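Local coordinates for protein endo-1,4-b-d-mannanase (Trichoderma reesei, PDB 1QNR) that probably cleaves internal beta-1,4-mannosidic bonds in the backbones of mannan polysaccharides, as an endo-acting hydrolase of glycoside hydrolase family 5, at residues A[39-42]-A[43-47]; A[73-77]-A[78-82]; A[88-91]-A[92-95]; A[145-148]-A[149-153]. One frame throughout, in Å; residues are numbered along the deposited sequence. Where two conformers were deposited one is given.

The four contacts are local, each between neighbouring turns or arms of one element, and they follow one another along the chain without nesting or crossing. Interaction 1 lies in helix 35-47, interaction 2 closes the hairpin of strands 73-74 and 81-82, and interactions 3 and 4 lie in helices 90-102 and 138-155. Their centres run from about 14 Å apart (interaction 4 with 2 or 3) to about 35 Å (interactions 1 and 2). Side chains tie them together: Asp39 meets Tyr94 and Phe42 meets Val95 between interactions 1 and 3, Ile82 packs on Leu89 and Ala150, and Leu89 reaches Tyr147. The hairpin thus rests against helices 90-102 and 138-155.

Interaction 1. Residues A[39-42]-A[43-47]; sequences DSTF and SHISS
Ser43 to Ser46 each give their backbone N-H to the carbonyl four residues earlier, Asp39 to Phe42, in an unbroken alpha-helical ladder. The shortest rung is Ser43 N to Asp39 O at 2.8 Å; that from Ile45 N to Thr41 O, 3.0 Å, is the straightest at its acceptor, with a C=O...N angle of 160° and the donor in the carbonyl plane.

One face of the His44 ring is turned to Ser40 O, which stands over the ring centre, 3.1 Å from His44 CG. CG lies anti to the carbonyl carbon (chi1 -61°), which turns the ring back along the helix towards the preceding turn. The ring nitrogen ND1 makes no hydrogen bond to Ser40 O, which is taken by the backbone N-H of His44; ND1 is hydrogen-bonded to Asp310, and Tyr327 stacks on the ring, close to an N-linked sugar.

On the inward side, Ile45 lies alongside both Thr41 and Phe42. Its CD1 comes within 4.2 Å of Thr41 CG2 and 4.1 Å of Phe42 CD1, so one methyl fills the step between two side chains of the turn before. Phe42 continues onto helix 90-102, while Thr41, His44 and Ile45 all reach Trp308 of strand 300-309. An amphipathic helix of this kind, linking parallel strands 21-25 and 52-54 in a beta-alpha-beta crossover, is characteristic of the TIM barrel of family 5.

Interaction 2. Residues A[73-77]-A[78-82]; sequences QKLSA and TGSTI
Ser76, Thr78 and Ser80 are the residues most buried by this contact, in which residues 73-77 fold back on residues 78-82. Ser76 grips the turn twice. Its carbonyl O takes the N-H of Gly79 at 3.2 Å, closing a type I beta turn, although the donor stands well above the carbonyl plane. Its hydroxyl, swung away from its own backbone N (chi1 164°), receives Thr78 N at 3.2 Å in an ST turn nested inside the beta turn. Replacing Ser76 with alanine would probably leave the Thr78 N-H without this mate and the bend less firmly fixed.

Thr78 has its OG1 wedged between backbone N and carbonyl carbon, a crowded position that sets it 3.4 Å from Ser76 OG. Gly79 follows with backbone angles at which a CB would be jammed against the preceding carbonyl O.

Ser80 supplies the next tie through its side chain: OG accepts Ser76 N at 3.1 Å, nearly straight at 169°. A water 2.8 Å from Ser80 OG also reaches Ser76 O, weakly, and so bridges the two arms.

Beyond it the arms become true strands. Lys74 and Thr81 form an antiparallel hydrogen-bonded pair, Lys74 N to Thr81 O being 2.8 Å, and Gln73 faces Ile82 in a non-hydrogen-bonded pair. Gln73 reaches Asp60 through NE2. The whole is a surface beta hairpin, tightened by serine side chains at its turn and extending strand 60-61 into a small mixed sheet beside the barrel.

Interaction 3. Residues A[88-91]-A[92-95]; sequences GLQT and LDYV
Asp93 N donates to Leu89 O at 2.9 Å, in the carbonyl plane, and Tyr94 N follows to Gln90 O at 3.3 Å; the next step, Val95 N to Thr91 O, is weak.

Leu89 and Leu92 run side by side, their CD2 methyls 4.1 Å apart, on a buried flank that Phe72, Tyr147 and Tyr155 help to cover. Leu92 reaches this place because its CG stands opposite its backbone N (chi1 -172°).

Asp93 bends its carboxylate back towards the N-terminal side, bringing OD2 to 3.7 Å from Gln90 CA and 4.1 Å from Gln90 CG. The Gln90 amide and this carboxylate have planes just 2° apart, though the two side chains cross obliquely. OD1 lies 3.4 Å from Leu89 O, two acceptors that do not bond; the charge is met instead by a salt bridge to Arg154 and a hydrogen bond from Tyr155. Gln90 NE2 binds Thr84 O, and Thr91 OG1 binds Ser30 O.

An acidic group near the N-terminal end of a helix is consistent with a favourable pairing with the helix dipole. This is helix 90-102, the outer helix joining strands 52-54 and 105-109 of the TIM barrel.

Interaction 4. Residues A[145-148]-A[149-153]; sequences RKYV and QAVVS
Tyr147 lies across Val151, one turn further along helix 138-155, which connects strands 105-109 and 161-165 of the TIM barrel. From CB, which packs against the Gln73 side chain, CG departs anti to the backbone N (chi1 -175°) and carries the ring forward over the next turn. The contact with Val151 then falls on the far half of the ring. Tyr147 CZ is nearest to Val151 CG2, at 3.5 Å, with Tyr147 CE2 and CE1 a little further off, so the methyl sits over one face, displaced towards the phenol end. Its line to the ring centroid, 3.9 Å long, leans 27° from the normal, which fits a CH-pi contact. At the tip, OH still touches that methyl and is hydrogen-bonded to Gly57 O, while Phe72, Leu89 and Ile82 pack about the side chain.

A leucine at Tyr147 would probably leave Gly57 O without its phenolic mate and Val151 CG2 without an aromatic face to rest on.

Val148 and Val152 repeat the spacing on another side, lying side by side, Val148 CG1 4.1 Å from Val152 CG2, and Val152 goes on to Trp164 of strand 161-165. The backbone beneath is regular: Val152 N meets Val148 O at 2.9 Å. On the outer side a water donates to both Lys146 O and Gln149 OE1, and Gln149 O accepts two donors of one residue, Ser153 N and Ser153 OG, the hydroxyl at 2.8 Å.

Interaction 1. Residues A[39-42]-A[43-47]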
loop_
_atom_site.group_PDB
_atom_site.type_symbol
_atom_site.label_atom_id
_atom_site.label_comp_id
_atom_site.label_asym_id
_atom_site.label_seq_id
_atom_site.Cartn_x
_atom_site.Cartn_y
_atom_site.Cartn_z
ATOM N N ASP A 39 -17.408 9.027 -4.371
ATOM C CA ASP A 39 -17.984 9.702 -3.191
ATOM C C ASP A 39 -18.805 8.729 -2.352
ATOM O O ASP A 39 -18.693 8.736 -1.112
ATOM C CB ASP A 39 -18.849 10.890 -3.653
ATOM C CG ASP A 39 -17.890 12.026 -4.158
ATOM O OD1 ASP A 39 -16.760 12.285 -3.715
ATOM O OD2 ASP A 39 -18.316 12.702 -5.022
ATOM N N SER A 40 -19.577 7.786 -2.982
ATOM C CA SER A 40 -20.337 6.882 -2.107
ATOM C C SER A 40 -19.415 5.920 -1.367
ATOM O O SER A 40 -19.625 5.630 -0.183
ATOM C CB SER A 40 -21.451 6.137 -2.880
ATOM O OG SER A 40 -20.951 5.389 -3.977
ATOM N N THR A 41 -18.371 5.430 -2.021
ATOM C CA THR A 41 -17.443 4.488 -1.380
ATOM C C THR A 41 -16.700 5.177 -0.217
ATOM O O THR A 41 -16.602 4.630 0.905
ATOM C CB THR A 41 -16.438 3.985 -2.438
ATOM O OG1 THR A 41 -17.180 3.332 -3.517
ATOM C CG2 THR A 41 -15.455 2.954 -1.833
ATOM N N PHE A 42 -16.172 6.402 -0.459
ATOM C CA PHE A 42 -15.471 7.111 0.634
ATOM C C PHE A 42 -16.434 7.554 1.719
ATOM O O PHE A 42 -16.022 7.583 2.927
ATOM C CB PHE A 42 -14.634 8.272 0.053
ATOM C CG PHE A 42 -13.310 7.853 -0.521
ATOM C CD1 PHE A 42 -12.911 6.529 -0.725
ATOM C CD2 PHE A 42 -12.385 8.862 -0.820
ATOM C CE1 PHE A 42 -11.614 6.196 -1.203
ATOM C CE2 PHE A 42 -11.134 8.545 -1.303
ATOM C CZ PHE A 42 -10.738 7.211 -1.501
ATOM N N SER A 43 -17.697 7.856 1.402
ATOM C CA SER A 43 -18.668 8.139 2.484
ATOM C C SER A 43 -18.798 6.942 3.403
ATOM O O SER A 43 -18.780 7.004 4.646
ATOM C CB SER A 43 -20.043 8.573 1.866
ATOM O OG SER A 43 -20.992 8.832 2.949
ATOM N N HIS A 44 -18.889 5.708 2.868
ATOM C CA HIS A 44 -19.051 4.474 3.664
ATOM C C HIS A 44 -17.813 4.136 4.495
ATOM O O HIS A 44 -17.908 3.721 5.662
ATOM C CB HIS A 44 -19.344 3.308 2.690
ATOM C CG HIS A 44 -20.589 3.493 1.894
ATOM N ND1 HIS A 44 -20.784 2.752 0.746
ATOM C CD2 HIS A 44 -21.715 4.273 2.018
ATOM C CE1 HIS A 44 -21.936 3.079 0.158
ATOM N NE2 HIS A 44 -22.532 4.006 0.914
ATOM N N ILE A 45 -16.611 4.317 3.874
ATOM C CA ILE A 45 -15.366 4.070 4.664
ATOM C C ILE A 45 -15.256 5.081 5.816
ATOM O O ILE A 45 -14.969 4.672 6.958
ATOM C CB ILE A 45 -14.149 4.201 3.693
ATOM C CG1 ILE A 45 -14.152 3.031 2.725
ATOM C CG2 ILE A 45 -12.809 4.282 4.444
ATOM C CD1 ILE A 45 -13.079 3.140 1.608
ATOM N N SER A 46 -15.538 6.368 5.581
ATOM C CA SER A 46 -15.452 7.367 6.647
ATOM C C SER A 46 -16.515 7.144 7.728
ATOM O O SER A 46 -16.189 7.194 8.935
ATOM C CB SER A 46 -15.490 8.740 6.034
ATOM O OG SER A 46 -15.630 9.758 7.056
ATOM N N SER A 47 -17.776 6.873 7.333
ATOM C CA SER A 47 -18.800 6.650 8.398
ATOM C C SER A 47 -18.586 5.374 9.191
ATOM O O SER A 47 -19.021 5.193 10.359
ATOM C CB SER A 47 -20.205 6.728 7.780
ATOM O OG SER A 47 -20.438 5.642 6.954
#

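Interaction 2. Residues A[73-77]-A[78-82]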
loop_
_atom_site.group_PDB
_atom_site.type_symbol
_atom_site.label_atom_id
_atom_site.label_comp_id
_atom_site.label_asym_id
_atom_site.label_seq_id
_atom_site.Cartn_x
_atom_site.Cartn_y
_atom_site.Cartn_z
ATOM N N GLN A 73 0.308 5.522 -17.577
ATOM C CA GLN A 73 1.622 5.648 -18.253
ATOM C C GLN A 73 1.747 4.561 -19.330
ATOM O O GLN A 73 1.399 3.384 -19.048
ATOM C CB GLN A 73 2.718 5.490 -17.150
ATOM C CG GLN A 73 4.151 5.575 -17.744
ATOM C CD GLN A 73 5.228 5.564 -16.704
ATOM O OE1 GLN A 73 6.211 6.342 -16.698
ATOM N NE2 GLN A 73 5.205 4.613 -15.710
ATOM N N LYS A 74 2.291 4.970 -20.514
ATOM C CA LYS A 74 2.588 4.006 -21.596
ATOM C C LYS A 74 4.111 3.909 -21.674
ATOM O O LYS A 74 4.807 4.932 -21.815
ATOM C CB LYS A 74 2.001 4.542 -22.915
ATOM C CG LYS A 74 2.501 3.624 -24.074
ATOM C CD LYS A 74 1.950 4.054 -25.442
ATOM C CE LYS A 74 2.730 3.294 -26.529
ATOM N NZ LYS A 74 2.449 3.831 -27.911
ATOM N N LEU A 75 4.625 2.696 -21.530
ATOM C CA LEU A 75 6.056 2.402 -21.502
ATOM C C LEU A 75 6.501 1.873 -22.859
ATOM O O LEU A 75 5.981 0.857 -23.279
ATOM C CB LEU A 75 6.373 1.401 -20.366
ATOM C CG LEU A 75 6.060 2.034 -18.970
ATOM C CD1 LEU A 75 6.058 0.971 -17.908
ATOM C CD2 LEU A 75 7.050 3.167 -18.671
ATOM N N SER A 76 7.447 2.573 -23.489
ATOM C CA SER A 76 7.915 2.154 -24.839
ATOM C C SER A 76 9.418 2.474 -24.929
ATOM O O SER A 76 9.896 3.561 -24.547
ATOM C CB SER A 76 7.126 3.092 -25.815
ATOM O OG SER A 76 7.702 3.082 -27.080
ATOM N N ALA A 77 10.082 1.616 -25.751
ATOM C CA ALA A 77 11.507 1.818 -26.047
ATOM C C ALA A 77 11.757 3.097 -26.845
ATOM O O ALA A 77 12.913 3.563 -26.812
ATOM C CB ALA A 77 11.910 0.675 -27.014
ATOM N N THR A 78 10.771 3.621 -27.551
ATOM C CA THR A 78 11.009 4.829 -28.355
ATOM C C THR A 78 10.377 6.083 -27.834
ATOM O O THR A 78 10.234 7.065 -28.552
ATOM C CB THR A 78 10.593 4.572 -29.815
ATOM O OG1 THR A 78 9.185 4.303 -29.901
ATOM C CG2 THR A 78 11.419 3.411 -30.370
ATOM N N GLY A 79 10.069 6.079 -26.526
ATOM C CA GLY A 79 9.525 7.262 -25.866
ATOM C C GLY A 79 8.219 6.907 -25.130
ATOM O O GLY A 79 7.222 6.523 -25.705
ATOM N N SER A 80 8.286 7.172 -23.837
ATOM C CA SER A 80 7.139 6.804 -22.968
ATOM C C SER A 80 6.269 8.042 -22.787
ATOM O O SER A 80 6.760 9.168 -22.947
ATOM C CB SER A 80 7.686 6.309 -21.626
ATOM O OG SER A 80 8.390 5.073 -21.845
ATOM N N THR A 81 4.994 7.823 -22.428
ATOM C CA THR A 81 4.083 8.934 -22.247
ATOM C C THR A 81 3.363 8.806 -20.858
ATOM O O THR A 81 2.845 7.730 -20.557
ATOM C CB THR A 81 2.972 8.833 -23.326
ATOM O OG1 THR A 81 3.587 8.937 -24.655
ATOM C CG2 THR A 81 2.088 10.096 -23.175
ATOM N N ILE A 82 3.268 9.899 -20.140
ATOM C CA ILE A 82 2.532 9.942 -18.840
ATOM C C ILE A 82 1.207 10.622 -19.141
ATOM O O ILE A 82 1.195 11.753 -19.675
ATOM C CB ILE A 82 3.343 10.636 -17.715
ATOM C CG1 ILE A 82 4.593 9.803 -17.401
ATOM C CG2 ILE A 82 2.446 10.810 -16.435
ATOM C CD1 ILE A 82 5.629 10.468 -16.537
HETATM O O HOH W 1 11.014 5.923 -22.366
#

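Interaction 3. Residues A[88-91]-A[92-95]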
loop_
_atom_site.group_PDB
_atom_site.type_symbol
_atom_site.label_atom_id
_atom_site.label_comp_id
_atom_site.label_asym_id
_atom_site.label_seq_id
_atom_site.Cartn_x
_atom_site.Cartn_y
_atom_site.Cartn_z
ATOM N N GLY A 88 -6.770 9.592 -17.643
ATOM C CA GLY A 88 -5.489 9.319 -17.019
ATOM C C GLY A 88 -5.394 9.773 -15.592
ATOM O O GLY A 88 -6.387 9.480 -14.829
ATOM N N LEU A 89 -4.421 10.532 -15.139
ATOM C CA LEU A 89 -4.270 10.904 -13.704
ATOM C C LEU A 89 -5.376 11.784 -13.185
ATOM O O LEU A 89 -5.442 11.937 -11.977
ATOM C CB LEU A 89 -2.863 11.478 -13.511
ATOM C CG LEU A 89 -1.732 10.446 -13.497
ATOM C CD1 LEU A 89 -0.372 11.150 -13.620
ATOM C CD2 LEU A 89 -1.792 9.529 -12.290
ATOM N N GLN A 90 -6.205 12.401 -14.056
ATOM C CA GLN A 90 -7.378 13.103 -13.487
ATOM C C GLN A 90 -8.282 12.165 -12.755
ATOM O O GLN A 90 -9.016 12.692 -11.829
ATOM C CB GLN A 90 -8.130 13.810 -14.662
ATOM C CG GLN A 90 -7.337 14.922 -15.313
ATOM C CD GLN A 90 -8.099 15.672 -16.415
ATOM O OE1 GLN A 90 -9.321 15.776 -16.294
ATOM N NE2 GLN A 90 -7.377 16.209 -17.372
ATOM N N THR A 91 -8.388 10.853 -12.919
ATOM C CA THR A 91 -9.183 9.948 -12.095
ATOM C C THR A 91 -8.561 9.923 -10.686
ATOM O O THR A 91 -9.303 9.992 -9.689
ATOM C CB THR A 91 -9.448 8.465 -12.556
ATOM O OG1 THR A 91 -8.154 7.787 -12.635
ATOM C CG2 THR A 91 -9.942 8.555 -14.011
ATOM N N LEU A 92 -7.204 9.828 -10.592
ATOM C CA LEU A 92 -6.575 9.906 -9.234
ATOM C C LEU A 92 -6.716 11.306 -8.606
ATOM O O LEU A 92 -6.923 11.354 -7.351
ATOM C CB LEU A 92 -5.086 9.536 -9.381
ATOM C CG LEU A 92 -4.294 9.365 -8.063
ATOM C CD1 LEU A 92 -4.870 8.270 -7.160
ATOM C CD2 LEU A 92 -2.820 9.032 -8.401
ATOM N N ASP A 93 -6.796 12.363 -9.428
ATOM C CA ASP A 93 -6.993 13.689 -8.790
ATOM C C ASP A 93 -8.329 13.713 -8.029
ATOM O O ASP A 93 -8.459 14.321 -6.949
ATOM C CB ASP A 93 -7.060 14.810 -9.846
ATOM C CG ASP A 93 -5.780 15.100 -10.580
ATOM O OD1 ASP A 93 -4.687 14.686 -10.137
ATOM O OD2 ASP A 93 -5.868 15.846 -11.608
ATOM N N TYR A 94 -9.394 13.096 -8.583
ATOM C CA TYR A 94 -10.695 13.094 -7.906
ATOM C C TYR A 94 -10.671 12.313 -6.598
ATOM O O TYR A 94 -11.336 12.612 -5.614
ATOM C CB TYR A 94 -11.863 12.689 -8.860
ATOM C CG TYR A 94 -13.195 13.042 -8.158
ATOM C CD1 TYR A 94 -13.640 14.376 -8.123
ATOM C CD2 TYR A 94 -13.928 12.105 -7.444
ATOM C CE1 TYR A 94 -14.798 14.732 -7.440
ATOM C CE2 TYR A 94 -15.078 12.463 -6.758
ATOM C CZ TYR A 94 -15.507 13.768 -6.759
ATOM O OH TYR A 94 -16.693 14.145 -6.112
ATOM N N VAL A 95 -9.915 11.154 -6.610
ATOM C CA VAL A 95 -9.740 10.388 -5.373
ATOM C C VAL A 95 -9.103 11.228 -4.290
ATOM O O VAL A 95 -9.557 11.189 -3.133
ATOM C CB VAL A 95 -8.908 9.094 -5.692
ATOM C CG1 VAL A 95 -8.582 8.336 -4.394
ATOM C CG2 VAL A 95 -9.693 8.191 -6.615
#

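Interaction 4. Residues A[145-148]-A[149-153]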
loop_
_atom_site.group_PDB
_atom_site.type_symbol
_atom_site.label_atom_id
_atom_site.label_comp_id
_atom_site.label_asym_id
_atom_site.label_seq_id
_atom_site.Cartn_x
_atom_site.Cartn_y
_atom_site.Cartn_z
ATOM N N ARG A 145 11.490 7.078 -12.248
ATOM C CA ARG A 145 11.621 8.334 -11.473
ATOM C C ARG A 145 10.881 9.506 -12.142
ATOM O O ARG A 145 10.346 10.391 -11.417
ATOM C CB ARG A 145 13.118 8.725 -11.248
ATOM C CG ARG A 145 13.855 7.630 -10.448
ATOM C CD ARG A 145 15.320 8.121 -10.255
ATOM N NE ARG A 145 15.882 7.402 -9.145
ATOM C CZ ARG A 145 16.690 7.772 -8.183
ATOM N NH1 ARG A 145 17.001 6.751 -7.368
ATOM N NH2 ARG A 145 17.157 9.054 -8.038
ATOM N N LYS A 146 10.769 9.521 -13.473
ATOM C CA LYS A 146 9.961 10.575 -14.124
ATOM C C LYS A 146 8.493 10.386 -13.730
ATOM O O LYS A 146 7.782 11.389 -13.479
ATOM C CB LYS A 146 10.084 10.491 -15.660
ATOM C CG LYS A 146 11.364 11.030 -16.262
ATOM C CD LYS A 146 11.272 11.013 -17.811
ATOM C CE LYS A 146 10.293 12.022 -18.329
ATOM N NZ LYS A 146 10.563 12.450 -19.745
ATOM N N TYR A 147 8.024 9.133 -13.602
ATOM C CA TYR A 147 6.608 8.911 -13.162
ATOM C C TYR A 147 6.411 9.244 -11.707
ATOM O O TYR A 147 5.422 9.936 -11.378
ATOM C CB TYR A 147 6.261 7.379 -13.447
ATOM C CG TYR A 147 4.790 7.152 -13.119
ATOM C CD1 TYR A 147 3.808 7.726 -13.962
ATOM C CD2 TYR A 147 4.396 6.429 -11.999
ATOM C CE1 TYR A 147 2.459 7.597 -13.662
ATOM C CE2 TYR A 147 3.028 6.293 -11.698
ATOM C CZ TYR A 147 2.106 6.921 -12.491
ATOM O OH TYR A 147 0.718 6.812 -12.180
ATOM N N VAL A 148 7.320 8.901 -10.815
ATOM C CA VAL A 148 7.294 9.356 -9.412
ATOM C C VAL A 148 7.157 10.882 -9.376
ATOM O O VAL A 148 6.344 11.428 -8.579
ATOM C CB VAL A 148 8.548 8.866 -8.645
ATOM C CG1 VAL A 148 8.644 9.512 -7.258
ATOM C CG2 VAL A 148 8.560 7.341 -8.486
ATOM N N GLN A 149 8.040 11.591 -10.126
ATOM C CA GLN A 149 7.866 13.074 -10.067
ATOM C C GLN A 149 6.495 13.532 -10.532
ATOM O O GLN A 149 5.959 14.533 -9.928
ATOM C CB GLN A 149 9.025 13.726 -10.890
ATOM C CG GLN A 149 9.055 15.250 -10.733
ATOM C CD GLN A 149 8.148 16.100 -11.559
ATOM O OE1 GLN A 149 7.613 15.746 -12.626
ATOM N NE2 GLN A 149 7.912 17.358 -11.132
ATOM N N ALA A 150 5.976 12.910 -11.577
ATOM C CA ALA A 150 4.643 13.361 -12.085
ATOM C C ALA A 150 3.548 13.123 -11.063
ATOM O O ALA A 150 2.608 13.946 -11.014
ATOM C CB ALA A 150 4.342 12.607 -13.382
ATOM N N VAL A 151 3.635 12.044 -10.240
ATOM C CA VAL A 151 2.572 11.845 -9.245
ATOM C C VAL A 151 2.792 12.686 -8.012
ATOM O O VAL A 151 1.894 13.467 -7.573
ATOM C CB VAL A 151 2.520 10.341 -8.839
ATOM C CG1 VAL A 151 1.514 10.099 -7.666
ATOM C CG2 VAL A 151 2.091 9.475 -10.064
ATOM N N VAL A 152 4.021 12.695 -7.460
ATOM C CA VAL A 152 4.326 13.439 -6.233
ATOM C C VAL A 152 4.065 14.933 -6.426
ATOM O O VAL A 152 3.481 15.583 -5.512
ATOM C CB VAL A 152 5.745 13.214 -5.703
ATOM C CG1 VAL A 152 6.072 14.159 -4.557
ATOM C CG2 VAL A 152 5.939 11.759 -5.248
ATOM N N SER A 153 4.480 15.500 -7.601
ATOM C CA SER A 153 4.299 16.958 -7.743
ATOM C C SER A 153 2.842 17.339 -7.792
ATOM O O SER A 153 2.571 18.564 -7.470
ATOM C CB SER A 153 5.055 17.443 -8.976
ATOM O OG SER A 153 4.515 16.875 -10.143
HETATM O O HOH W 2 8.042 13.909 -14.625
#